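Lysine cyclodeaminase (Streptomyces pristinaespiralis, PDB 5YU3) catalyses the cyclising deamination of L-lysine, very probably to L-pipecolic acid with bound NAD as the redox cofactor, and also recognises L-ornithine and L-2,4-diaminobutyric acid. Local coordinates at residues Ala119-Ser130 against Gln149-Val160; Leu23-Leu31 against Glu307-Ala318. All coordinates share one frame; numbering follows the deposited sequence.

In the fold
From the N terminus, helix 20-39, following strand 3-6 and helix 8-18, supplies residues 23-31. Their partner, 307-318 on helix 305-321, arrives only near the C-terminal end, so contact 2 closes a loop of 275 residues. Contact 1 forms wholly within that loop: residues 119-130 of helix 115-133, which follows the mixed sheet's strand 108-113, pack on residues 149-160 of helix 148-160 after 18 residues, which include strand 140-144 of the parallel, NAD-binding sheet. The two contacts meet along helix 115-133, where the Arg-121 NE to Asp-308 OD1 salt bridge (2.9 Å) joins them and Leu-120 packs on Phe-315. Helix 115-133 thus joins contact 1 to contact 2, while Met-24 of helix 20-39 also packs on the Rossmann-type helix 148-160.

Contact 1 of 2, residues Ala119-Ser130 against Gln149-Val160; sequences ALRTGAASAVAS and QAVTQLHALSLV. With NAD (nicotinamide-adenine-dinucleotide), chain F; PRO (proline), chain G.
Gly-123 lets the two helices approach to 7.9 Å between axes, crossing at -44°, and the methyl of Ala-156 rests 3.2 Å from the Gly-123 carbonyl oxygen. This middle is the tight part. Beside it, Thr-152 OG1 donates to Ala-119 O (2.8 Å) from above the carbonyl plane, while the helical N-H of Gly-123 reaches the same oxygen from the opposite face. With OG1 between its backbone N and carbonyl carbon (chi1 48°), Thr-152 turns its hydroxyl to that acceptor. Gln-153, bent at chi2, brings its amide across: Ser-126 OG donates to OE1 (2.7 Å) in the carbonyl plane, on a lone pair, and Ser-206 also bonds OE1; NE2 makes a weak bond to Thr-122 O. The end at Val-160, partly exposed, is looser: its CG2 touches Ala-127 CB at 3.9 Å. At the other end, Gln-149 holds two oxygens of the nicotinamide-side phosphate of NAD, O1N by its backbone N (2.9 Å) and O2N by side-chain NE2 (3.1 Å), and Arg-121 NH2 bonds proline OXT (2.8 Å) while NH1 bonds NAD O7N weakly. The buried polar bonds probably help to hold the two helices in place where Gln-149 bonds NAD and Arg-121 bonds both NAD and proline.

Contact 2 of 2, residues Leu23-Leu31 against Glu307-Ala318; sequences LMRRIIDRL and EDALAMEVFLEA
The Arg-30 guanidinium carries Val-314 CG2 over the centre of one face, 4.0 Å above its plane, and Glu-317 at its edge. NH1 and NH2 take one carboxylate oxygen each in an end-on salt bridge whose two planes are turned 32° apart. The NH1 bond to Glu-317 OE1 (3.0 Å, 164° at the hydrogen) lies in the guanidinium plane and meets OE1 on its syn side, somewhat out of the carboxylate plane, whereas NH2 meets OE2 from above that plane at 2.5 Å, unusually short and of doubtful detail. Bends at chi2 and chi3 fold the arginine back over Val-314. Glu-313 CG also borders NH2, while its carboxylate pairs with Arg-100. The second flat group, the Phe-315 ring, is approached obliquely by Leu-23 CD2, 3.8 Å from CZ, and by Ile-27 CD1.

Between these groups Val-314 is a knob in a hole formed by Leu-23, Arg-26, Ile-27 and Arg-30; its CG1 lies 3.8 Å from Leu-23 CD1. Farther along, Leu-31 CD1 meets Leu-310 CD1 at 4.0 Å. A water links Arg-26 NH1 to Val-314 O, and Arg-26 NE pairs with Glu-22. The helices run at 134° to each other, 9.5 Å apart at their axes. An apolar interior edged by a charged pair thus joins them, and the NH1 bond and the Val-314 methyl over its face would probably limit rotation of the Arg-30 guanidinium.

Contact 1 of 2, residues Ala119-Ser130 against Gln149-Val160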
loop_
_atom_site.group_PDB
_atom_site.type_symbol
_atom_site.label_atom_id
_atom_site.label_comp_id
_atom_site.label_asym_id
_atom_site.label_seq_id
_atom_site.Cartn_x
_atom_site.Cartn_y
_atom_site.Cartn_z
ATOM N N ALA A 119 7.072 15.889 6.203
ATOM C CA ALA A 119 7.747 17.185 6.160
ATOM C C ALA A 119 9.058 17.141 6.934
ATOM O O ALA A 119 10.065 17.707 6.495
ATOM C CB ALA A 119 6.822 18.278 6.708
ATOM N N LEU A 120 9.069 16.459 8.088
ATOM C CA LEU A 120 10.278 16.371 8.896
ATOM C C LEU A 120 11.381 15.613 8.168
ATOM O O LEU A 120 12.522 16.086 8.097
ATOM C CB LEU A 120 9.974 15.695 10.237
ATOM C CG LEU A 120 9.066 16.517 11.157
ATOM C CD1 LEU A 120 8.739 15.731 12.439
ATOM C CD2 LEU A 120 9.694 17.861 11.502
ATOM N N ARG A 121 11.084 14.406 7.664
ATOM C CA ARG A 121 12.179 13.619 7.096
ATOM C C ARG A 121 12.632 14.168 5.746
ATOM O O ARG A 121 13.768 13.899 5.327
ATOM C CB ARG A 121 11.804 12.121 7.009
ATOM C CG ARG A 121 10.550 11.738 6.215
ATOM C CD ARG A 121 10.769 11.883 4.704
ATOM N NE ARG A 121 10.111 10.849 3.916
ATOM C CZ ARG A 121 9.877 10.940 2.608
ATOM N NH1 ARG A 121 10.210 12.047 1.932
ATOM N NH2 ARG A 121 9.292 9.922 1.973
ATOM N N THR A 122 11.777 14.935 5.068
ATOM C CA THR A 122 12.160 15.544 3.799
ATOM C C THR A 122 13.103 16.719 4.026
ATOM O O THR A 122 14.096 16.876 3.298
ATOM C CB THR A 122 10.908 15.978 3.035
ATOM O OG1 THR A 122 10.053 14.840 2.874
ATOM C CG2 THR A 122 11.250 16.517 1.650
ATOM N N GLY A 123 12.815 17.545 5.035
ATOM C CA GLY A 123 13.795 18.530 5.465
ATOM C C GLY A 123 15.080 17.880 5.934
ATOM O O GLY A 123 16.179 18.327 5.588
ATOM N N ALA A 124 14.964 16.804 6.722
ATOM C CA ALA A 124 16.150 16.146 7.250
ATOM C C ALA A 124 17.037 15.615 6.132
ATOM O O ALA A 124 18.264 15.717 6.208
ATOM C CB ALA A 124 15.757 15.005 8.192
ATOM N N ALA A 125 16.436 15.038 5.093
ATOM C CA ALA A 125 17.241 14.469 4.014
ATOM C C ALA A 125 18.033 15.560 3.303
ATOM O O ALA A 125 19.223 15.377 3.004
ATOM C CB ALA A 125 16.349 13.715 3.027
ATOM N N SER A 126 17.390 16.705 3.037
ATOM C CA SER A 126 18.112 17.845 2.471
ATOM C C SER A 126 19.242 18.296 3.389
ATOM O O SER A 126 20.320 18.680 2.916
ATOM C CB SER A 126 17.152 19.004 2.196
ATOM O OG SER A 126 16.295 18.724 1.101
ATOM N N ALA A 127 19.017 18.261 4.709
ATOM C CA ALA A 127 20.064 18.650 5.649
ATOM C C ALA A 127 21.242 17.686 5.602
ATOM O O ALA A 127 22.400 18.114 5.656
ATOM C CB ALA A 127 19.503 18.727 7.075
ATOM N N VAL A 128 20.969 16.377 5.504
ATOM C CA VAL A 128 22.051 15.401 5.368
ATOM C C VAL A 128 22.861 15.674 4.105
ATOM O O VAL A 128 24.102 15.675 4.127
ATOM C CB VAL A 128 21.488 13.967 5.364
ATOM C CG1 VAL A 128 22.590 12.952 5.050
ATOM C CG2 VAL A 128 20.854 13.656 6.707
ATOM N N ALA A 129 22.173 15.883 2.983
ATOM C CA ALA A 129 22.876 16.112 1.720
ATOM C C ALA A 129 23.634 17.429 1.735
ATOM O O ALA A 129 24.737 17.520 1.180
ATOM C CB ALA A 129 21.897 16.113 0.548
ATOM N N SER A 130 23.042 18.467 2.333
ATOM C CA SER A 130 23.661 19.788 2.294
ATOM C C SER A 130 24.853 19.877 3.234
ATOM O O SER A 130 25.798 20.629 2.968
ATOM C CB SER A 130 22.632 20.863 2.630
ATOM O OG SER A 130 21.563 20.875 1.703
ATOM N N GLN A 149 6.603 22.067 2.237
ATOM C CA GLN A 149 7.960 21.532 2.381
ATOM C C GLN A 149 8.971 22.644 2.627
ATOM O O GLN A 149 9.961 22.442 3.341
ATOM C CB GLN A 149 8.375 20.725 1.143
ATOM C CG GLN A 149 7.534 19.476 0.866
ATOM C CD GLN A 149 7.209 18.679 2.110
ATOM O OE1 GLN A 149 8.105 18.291 2.869
ATOM N NE2 GLN A 149 5.914 18.408 2.319
ATOM N N ALA A 150 8.739 23.820 2.047
ATOM C CA ALA A 150 9.683 24.917 2.225
ATOM C C ALA A 150 9.881 25.241 3.697
ATOM O O ALA A 150 10.982 25.631 4.107
ATOM C CB ALA A 150 9.198 26.151 1.457
ATOM N N VAL A 151 8.841 25.052 4.515
ATOM C CA VAL A 151 8.968 25.330 5.947
ATOM C C VAL A 151 10.030 24.434 6.570
ATOM O O VAL A 151 10.931 24.911 7.267
ATOM C CB VAL A 151 7.604 25.179 6.650
ATOM C CG1 VAL A 151 7.750 25.348 8.182
ATOM C CG2 VAL A 151 6.596 26.175 6.067
ATOM N N THR A 152 9.965 23.119 6.311
ATOM C CA THR A 152 10.941 22.239 6.939
ATOM C C THR A 152 12.272 22.213 6.198
ATOM O O THR A 152 13.283 21.849 6.807
ATOM C CB THR A 152 10.399 20.813 7.079
ATOM O OG1 THR A 152 9.831 20.391 5.837
ATOM C CG2 THR A 152 9.322 20.753 8.189
ATOM N N GLN A 153 12.301 22.589 4.911
ATOM C CA GLN A 153 13.583 22.804 4.246
ATOM C C GLN A 153 14.365 23.898 4.960
ATOM O O GLN A 153 15.528 23.705 5.332
ATOM C CB GLN A 153 13.377 23.175 2.770
ATOM C CG GLN A 153 12.796 22.054 1.892
ATOM C CD GLN A 153 13.753 20.893 1.735
ATOM O OE1 GLN A 153 14.902 21.071 1.315
ATOM N NE2 GLN A 153 13.293 19.688 2.092
ATOM N N LEU A 154 13.729 25.055 5.166
ATOM C CA LEU A 154 14.388 26.148 5.876
ATOM C C LEU A 154 14.754 25.732 7.299
ATOM O O LEU A 154 15.880 25.963 7.752
ATOM C CB LEU A 154 13.486 27.384 5.887
ATOM C CG LEU A 154 13.942 28.468 6.876
ATOM C CD1 LEU A 154 15.349 28.937 6.537
ATOM C CD2 LEU A 154 12.995 29.630 6.859
ATOM N N HIS A 155 13.839 25.060 7.999
ATOM C CA HIS A 155 14.111 24.708 9.387
ATOM C C HIS A 155 15.294 23.753 9.491
ATOM O O HIS A 155 16.257 24.020 10.219
ATOM C CB HIS A 155 12.860 24.106 10.034
ATOM C CG HIS A 155 13.072 23.707 11.459
ATOM N ND1 HIS A 155 12.447 22.621 12.036
ATOM C CD2 HIS A 155 13.854 24.251 12.422
ATOM C CE1 HIS A 155 12.830 22.522 13.299
ATOM N NE2 HIS A 155 13.687 23.496 13.557
ATOM N N ALA A 156 15.252 22.637 8.749
ATOM C CA ALA A 156 16.344 21.665 8.817
ATOM C C ALA A 156 17.679 22.286 8.412
ATOM O O ALA A 156 18.702 22.069 9.068
ATOM C CB ALA A 156 16.037 20.459 7.926
ATOM N N LEU A 157 17.700 23.034 7.306
ATOM C CA LEU A 157 18.969 23.594 6.853
ATOM C C LEU A 157 19.520 24.600 7.853
ATOM O O LEU A 157 20.741 24.679 8.039
ATOM C CB LEU A 157 18.807 24.232 5.470
ATOM C CG LEU A 157 18.520 23.181 4.393
ATOM C CD1 LEU A 157 18.087 23.842 3.087
ATOM C CD2 LEU A 157 19.726 22.273 4.189
ATOM N N SER A 158 18.639 25.348 8.527
ATOM C CA SER A 158 19.094 26.300 9.538
ATOM C C SER A 158 19.740 25.611 10.735
ATOM O O SER A 158 20.485 26.264 11.473
ATOM C CB SER A 158 17.934 27.195 10.001
ATOM O OG SER A 158 17.103 26.524 10.953
ATOM N N LEU A 159 19.493 24.307 10.944
ATOM C CA LEU A 159 20.146 23.608 12.043
ATOM C C LEU A 159 21.517 23.076 11.676
ATOM O O LEU A 159 22.288 22.729 12.577
ATOM C CB LEU A 159 19.290 22.429 12.543
ATOM C CG LEU A 159 17.862 22.775 12.962
ATOM C CD1 LEU A 159 17.122 21.506 13.326
ATOM C CD2 LEU A 159 17.835 23.758 14.132
ATOM N N VAL A 160 21.838 22.966 10.385
ATOM C CA VAL A 160 23.113 22.389 9.977
ATOM C C VAL A 160 24.018 23.386 9.266
ATOM O O VAL A 160 25.205 23.077 9.062
ATOM C CB VAL A 160 22.906 21.135 9.099
ATOM C CG1 VAL A 160 22.125 20.063 9.890
ATOM C CG2 VAL A 160 22.165 21.493 7.838
HETATM P PA NAD F . 2.583 22.772 -1.396
HETATM O O1A NAD F . 1.364 22.766 -2.263
HETATM O O2A NAD F . 2.451 23.028 0.093
HETATM O O5B NAD F . 3.580 23.911 -1.942
HETATM C C5B NAD F . 3.990 23.904 -3.315
HETATM C C4B NAD F . 4.202 25.359 -3.707
HETATM O O4B NAD F . 4.781 25.416 -5.012
HETATM C C3B NAD F . 2.877 26.122 -3.797
HETATM O O3B NAD F . 2.886 27.242 -2.885
HETATM C C2B NAD F . 2.820 26.585 -5.244
HETATM O O2B NAD F . 2.243 27.877 -5.417
HETATM C C1B NAD F . 4.285 26.604 -5.618
HETATM N N9A NAD F . 4.601 26.559 -7.062
HETATM C C8A NAD F . 3.959 25.887 -8.046
HETATM N N7A NAD F . 4.588 26.092 -9.247
HETATM C C5A NAD F . 5.647 26.902 -9.010
HETATM C C6A NAD F . 6.728 27.522 -9.799
HETATM N N6A NAD F . 6.826 27.308 -11.133
HETATM N N1A NAD F . 7.629 28.285 -9.140
HETATM C C2A NAD F . 7.572 28.523 -7.816
HETATM N N3A NAD F . 6.609 28.006 -7.036
HETATM C C4A NAD F . 5.647 27.203 -7.571
HETATM O O3 NAD F . 3.335 21.350 -1.627
HETATM P PN NAD F . 4.580 20.765 -0.810
HETATM O O1N NAD F . 5.482 21.912 -0.418
HETATM O O2N NAD F . 4.041 19.824 0.247
HETATM O O5D NAD F . 5.304 19.841 -1.915
HETATM C C5D NAD F . 6.074 20.439 -2.959
HETATM C C4D NAD F . 6.715 19.332 -3.795
HETATM O O4D NAD F . 7.538 18.510 -2.967
HETATM C C3D NAD F . 5.677 18.403 -4.402
HETATM O O3D NAD F . 6.128 18.003 -5.715
HETATM C C2D NAD F . 5.724 17.192 -3.497
HETATM O O2D NAD F . 5.213 16.004 -4.117
HETATM C C1D NAD F . 7.211 17.141 -3.213
HETATM N N1N NAD F . 7.598 16.332 -2.064
HETATM C C2N NAD F . 8.778 15.699 -2.118
HETATM C C3N NAD F . 9.213 14.907 -1.064
HETATM C C7N NAD F . 10.544 14.239 -1.168
HETATM O O7N NAD F . 10.852 13.367 -0.380
HETATM N N7N NAD F . 11.395 14.660 -2.119
HETATM C C4N NAD F . 8.431 14.796 0.089
HETATM C C5N NAD F . 7.224 15.491 0.124
HETATM C C6N NAD F . 6.825 16.267 -0.966
HETATM N N PRO G . 7.071 12.018 -2.782
HETATM C CA PRO G . 6.389 12.140 -1.387
HETATM C C PRO G . 7.052 11.166 -0.373
HETATM O O PRO G . 6.360 10.962 0.640
HETATM C CB PRO G . 5.165 11.865 -1.636
HETATM C CG PRO G . 4.926 12.521 -3.093
HETATM C CD PRO G . 6.095 12.782 -3.584
HETATM O OXT PRO G . 8.217 10.650 -0.519
#

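Contact 2 of 2, residues Leu23-Leu31 against Glu307-Ala318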
loop_
_atom_site.group_PDB
_atom_site.type_symbol
_atom_site.label_atom_id
_atom_site.label_comp_id
_atom_site.label_asym_id
_atom_site.label_seq_id
_atom_site.Cartn_x
_atom_site.Cartn_y
_atom_site.Cartn_z
ATOM N N LEU A 23 13.467 17.517 17.786
ATOM C CA LEU A 23 12.871 16.424 17.020
ATOM C C LEU A 23 13.447 16.371 15.607
ATOM O O LEU A 23 13.717 15.286 15.082
ATOM C CB LEU A 23 11.352 16.573 16.975
ATOM C CG LEU A 23 10.593 15.441 16.276
ATOM C CD1 LEU A 23 10.747 14.109 17.020
ATOM C CD2 LEU A 23 9.126 15.825 16.121
ATOM N N MET A 24 13.661 17.532 14.992
ATOM C CA MET A 24 14.297 17.556 13.677
ATOM C C MET A 24 15.730 17.034 13.756
ATOM O O MET A 24 16.155 16.251 12.901
ATOM C CB MET A 24 14.252 18.970 13.093
ATOM C CG MET A 24 14.937 19.109 11.715
ATOM S SD MET A 24 14.157 18.117 10.407
ATOM C CE MET A 24 12.911 19.229 9.795
ATOM N N ARG A 25 16.476 17.421 14.799
ATOM C CA ARG A 25 17.843 16.932 14.953
ATOM C C ARG A 25 17.880 15.419 15.136
ATOM O O ARG A 25 18.764 14.747 14.584
ATOM C CB ARG A 25 18.533 17.619 16.132
ATOM C CG ARG A 25 19.017 19.039 15.800
ATOM C CD ARG A 25 20.034 19.558 16.811
ATOM N NE ARG A 25 20.503 20.901 16.469
ATOM C CZ ARG A 25 19.952 22.016 16.939
ATOM N NH1 ARG A 25 18.919 21.939 17.778
ATOM N NH2 ARG A 25 20.432 23.204 16.579
ATOM N N ARG A 26 16.934 14.863 15.907
ATOM C CA ARG A 26 16.881 13.410 16.058
ATOM C C ARG A 26 16.696 12.729 14.711
ATOM O O ARG A 26 17.345 11.716 14.430
ATOM C CB ARG A 26 15.749 12.991 17.000
ATOM C CG ARG A 26 15.979 13.354 18.452
ATOM C CD ARG A 26 14.888 12.756 19.361
ATOM N NE ARG A 26 14.927 13.356 20.692
ATOM C CZ ARG A 26 14.058 13.088 21.659
ATOM N NH1 ARG A 26 13.061 12.230 21.447
ATOM N NH2 ARG A 26 14.181 13.687 22.841
ATOM N N ILE A 27 15.815 13.272 13.867
ATOM C CA ILE A 27 15.552 12.640 12.576
ATOM C C ILE A 27 16.740 12.824 11.635
ATOM O O ILE A 27 17.101 11.901 10.892
ATOM C CB ILE A 27 14.237 13.173 11.978
ATOM C CG1 ILE A 27 13.064 12.712 12.864
ATOM C CG2 ILE A 27 14.027 12.659 10.544
ATOM C CD1 ILE A 27 11.742 13.397 12.573
ATOM N N ILE A 28 17.381 13.999 11.661
ATOM C CA ILE A 28 18.618 14.176 10.900
ATOM C C ILE A 28 19.654 13.131 11.310
ATOM O O ILE A 28 20.268 12.475 10.459
ATOM C CB ILE A 28 19.163 15.605 11.074
ATOM C CG1 ILE A 28 18.268 16.614 10.347
ATOM C CG2 ILE A 28 20.630 15.682 10.593
ATOM C CD1 ILE A 28 18.558 18.072 10.723
ATOM N N ASP A 29 19.861 12.952 12.619
ATOM C CA ASP A 29 20.881 12.010 13.080
ATOM C C ASP A 29 20.536 10.576 12.687
ATOM O O ASP A 29 21.406 9.816 12.241
ATOM C CB ASP A 29 21.052 12.105 14.599
ATOM C CG ASP A 29 21.701 13.417 15.042
ATOM O OD1 ASP A 29 22.343 14.092 14.211
ATOM O OD2 ASP A 29 21.569 13.771 16.230
ATOM N N ARG A 30 19.271 10.189 12.842
ATOM C CA ARG A 30 18.886 8.817 12.518
ATOM C C ARG A 30 18.974 8.558 11.021
ATOM O O ARG A 30 19.404 7.479 10.591
ATOM C CB ARG A 30 17.473 8.545 13.029
ATOM C CG ARG A 30 17.361 8.730 14.517
ATOM C CD ARG A 30 18.028 7.585 15.241
ATOM N NE ARG A 30 17.085 6.495 15.352
ATOM C CZ ARG A 30 16.274 6.317 16.388
ATOM N NH1 ARG A 30 16.303 7.156 17.420
ATOM N NH2 ARG A 30 15.435 5.298 16.386
ATOM N N LEU A 31 18.546 9.528 10.216
ATOM C CA LEU A 31 18.653 9.401 8.769
ATOM C C LEU A 31 20.111 9.282 8.331
ATOM O O LEU A 31 20.442 8.468 7.460
ATOM C CB LEU A 31 17.977 10.600 8.112
ATOM C CG LEU A 31 17.622 10.527 6.637
ATOM C CD1 LEU A 31 17.071 9.144 6.289
ATOM C CD2 LEU A 31 16.609 11.631 6.289
ATOM N N GLU A 307 13.181 6.236 4.738
ATOM C CA GLU A 307 13.189 7.480 5.502
ATOM C C GLU A 307 11.959 7.578 6.390
ATOM O O GLU A 307 12.042 8.047 7.530
ATOM C CB GLU A 307 13.254 8.685 4.570
ATOM C CG GLU A 307 14.461 8.671 3.623
ATOM C CD GLU A 307 14.429 9.799 2.602
ATOM O OE1 GLU A 307 13.328 10.214 2.196
ATOM O OE2 GLU A 307 15.520 10.274 2.203
ATOM N N ASP A 308 10.809 7.139 5.881
ATOM C CA ASP A 308 9.583 7.162 6.672
ATOM C C ASP A 308 9.639 6.162 7.819
ATOM O O ASP A 308 9.154 6.448 8.921
ATOM C CB ASP A 308 8.394 6.887 5.762
ATOM C CG ASP A 308 8.309 7.880 4.638
ATOM O OD1 ASP A 308 8.092 9.066 4.949
ATOM O OD2 ASP A 308 8.470 7.495 3.454
ATOM N N ALA A 309 10.218 4.981 7.578
ATOM C CA ALA A 309 10.372 4.005 8.653
ATOM C C ALA A 309 11.273 4.543 9.758
ATOM O O ALA A 309 11.015 4.317 10.949
ATOM C CB ALA A 309 10.935 2.692 8.099
ATOM N N LEU A 310 12.337 5.256 9.384
ATOM C CA LEU A 310 13.257 5.788 10.385
ATOM C C LEU A 310 12.613 6.912 11.183
ATOM O O LEU A 310 12.747 6.962 12.413
ATOM C CB LEU A 310 14.537 6.293 9.718
ATOM C CG LEU A 310 15.515 5.237 9.226
ATOM C CD1 LEU A 310 16.688 5.942 8.574
ATOM C CD2 LEU A 310 15.980 4.357 10.380
ATOM N N ALA A 311 11.921 7.830 10.504
ATOM C CA ALA A 311 11.235 8.893 11.232
ATOM C C ALA A 311 10.117 8.332 12.102
ATOM O O ALA A 311 9.880 8.821 13.215
ATOM C CB ALA A 311 10.686 9.933 10.264
ATOM N N MET A 312 9.409 7.310 11.611
ATOM C CA MET A 312 8.386 6.681 12.446
ATOM C C MET A 312 9.002 6.094 13.706
ATOM O O MET A 312 8.446 6.240 14.805
ATOM C CB MET A 312 7.637 5.599 11.659
ATOM C CG MET A 312 6.558 4.881 12.485
ATOM S SD MET A 312 5.287 4.159 11.420
ATOM C CE MET A 312 4.070 3.567 12.613
ATOM N N GLU A 313 10.169 5.461 13.578
ATOM C CA GLU A 313 10.829 4.910 14.760
ATOM C C GLU A 313 11.107 6.000 15.787
ATOM O O GLU A 313 10.970 5.777 16.993
ATOM C CB GLU A 313 12.125 4.210 14.361
ATOM C CG GLU A 313 12.765 3.389 15.468
ATOM C CD GLU A 313 11.957 2.150 15.831
ATOM O OE1 GLU A 313 11.126 1.708 15.005
ATOM O OE2 GLU A 313 12.163 1.616 16.945
ATOM N N VAL A 314 11.499 7.191 15.326
ATOM C CA VAL A 314 11.756 8.286 16.257
ATOM C C VAL A 314 10.477 8.675 16.991
ATOM O O VAL A 314 10.485 8.898 18.210
ATOM C CB VAL A 314 12.369 9.489 15.516
ATOM C CG1 VAL A 314 12.413 10.700 16.447
ATOM C CG2 VAL A 314 13.762 9.131 15.014
ATOM N N PHE A 315 9.360 8.759 16.263
ATOM C CA PHE A 315 8.081 9.067 16.892
ATOM C C PHE A 315 7.642 7.962 17.850
ATOM O O PHE A 315 7.141 8.245 18.942
ATOM C CB PHE A 315 7.005 9.288 15.828
ATOM C CG PHE A 315 6.955 10.692 15.308
ATOM C CD1 PHE A 315 6.240 11.667 15.984
ATOM C CD2 PHE A 315 7.649 11.047 14.164
ATOM C CE1 PHE A 315 6.194 12.971 15.506
ATOM C CE2 PHE A 315 7.613 12.352 13.684
ATOM C CZ PHE A 315 6.884 13.315 14.362
ATOM N N LEU A 316 7.785 6.697 17.450
ATOM C CA LEU A 316 7.324 5.613 18.318
ATOM C C LEU A 316 8.161 5.517 19.586
ATOM O O LEU A 316 7.634 5.165 20.649
ATOM C CB LEU A 316 7.354 4.280 17.571
ATOM C CG LEU A 316 6.384 4.160 16.400
ATOM C CD1 LEU A 316 6.407 2.742 15.847
ATOM C CD2 LEU A 316 4.971 4.579 16.801
ATOM N N GLU A 317 9.464 5.806 19.498
ATOM C CA GLU A 317 10.297 5.828 20.696
ATOM C C GLU A 317 9.807 6.884 21.679
ATOM O O GLU A 317 9.667 6.617 22.880
ATOM C CB GLU A 317 11.758 6.080 20.317
ATOM C CG GLU A 317 12.439 4.881 19.670
ATOM C CD GLU A 317 13.836 5.200 19.177
ATOM O OE1 GLU A 317 14.307 6.322 19.433
ATOM O OE2 GLU A 317 14.451 4.331 18.523
ATOM N N ALA A 318 9.543 8.096 21.182
ATOM C CA ALA A 318 9.051 9.161 22.054
ATOM C C ALA A 318 7.657 8.843 22.580
ATOM O O ALA A 318 7.361 9.091 23.755
ATOM C CB ALA A 318 9.058 10.500 21.311
HETATM O O HOH W 1 12.466 9.998 19.877
#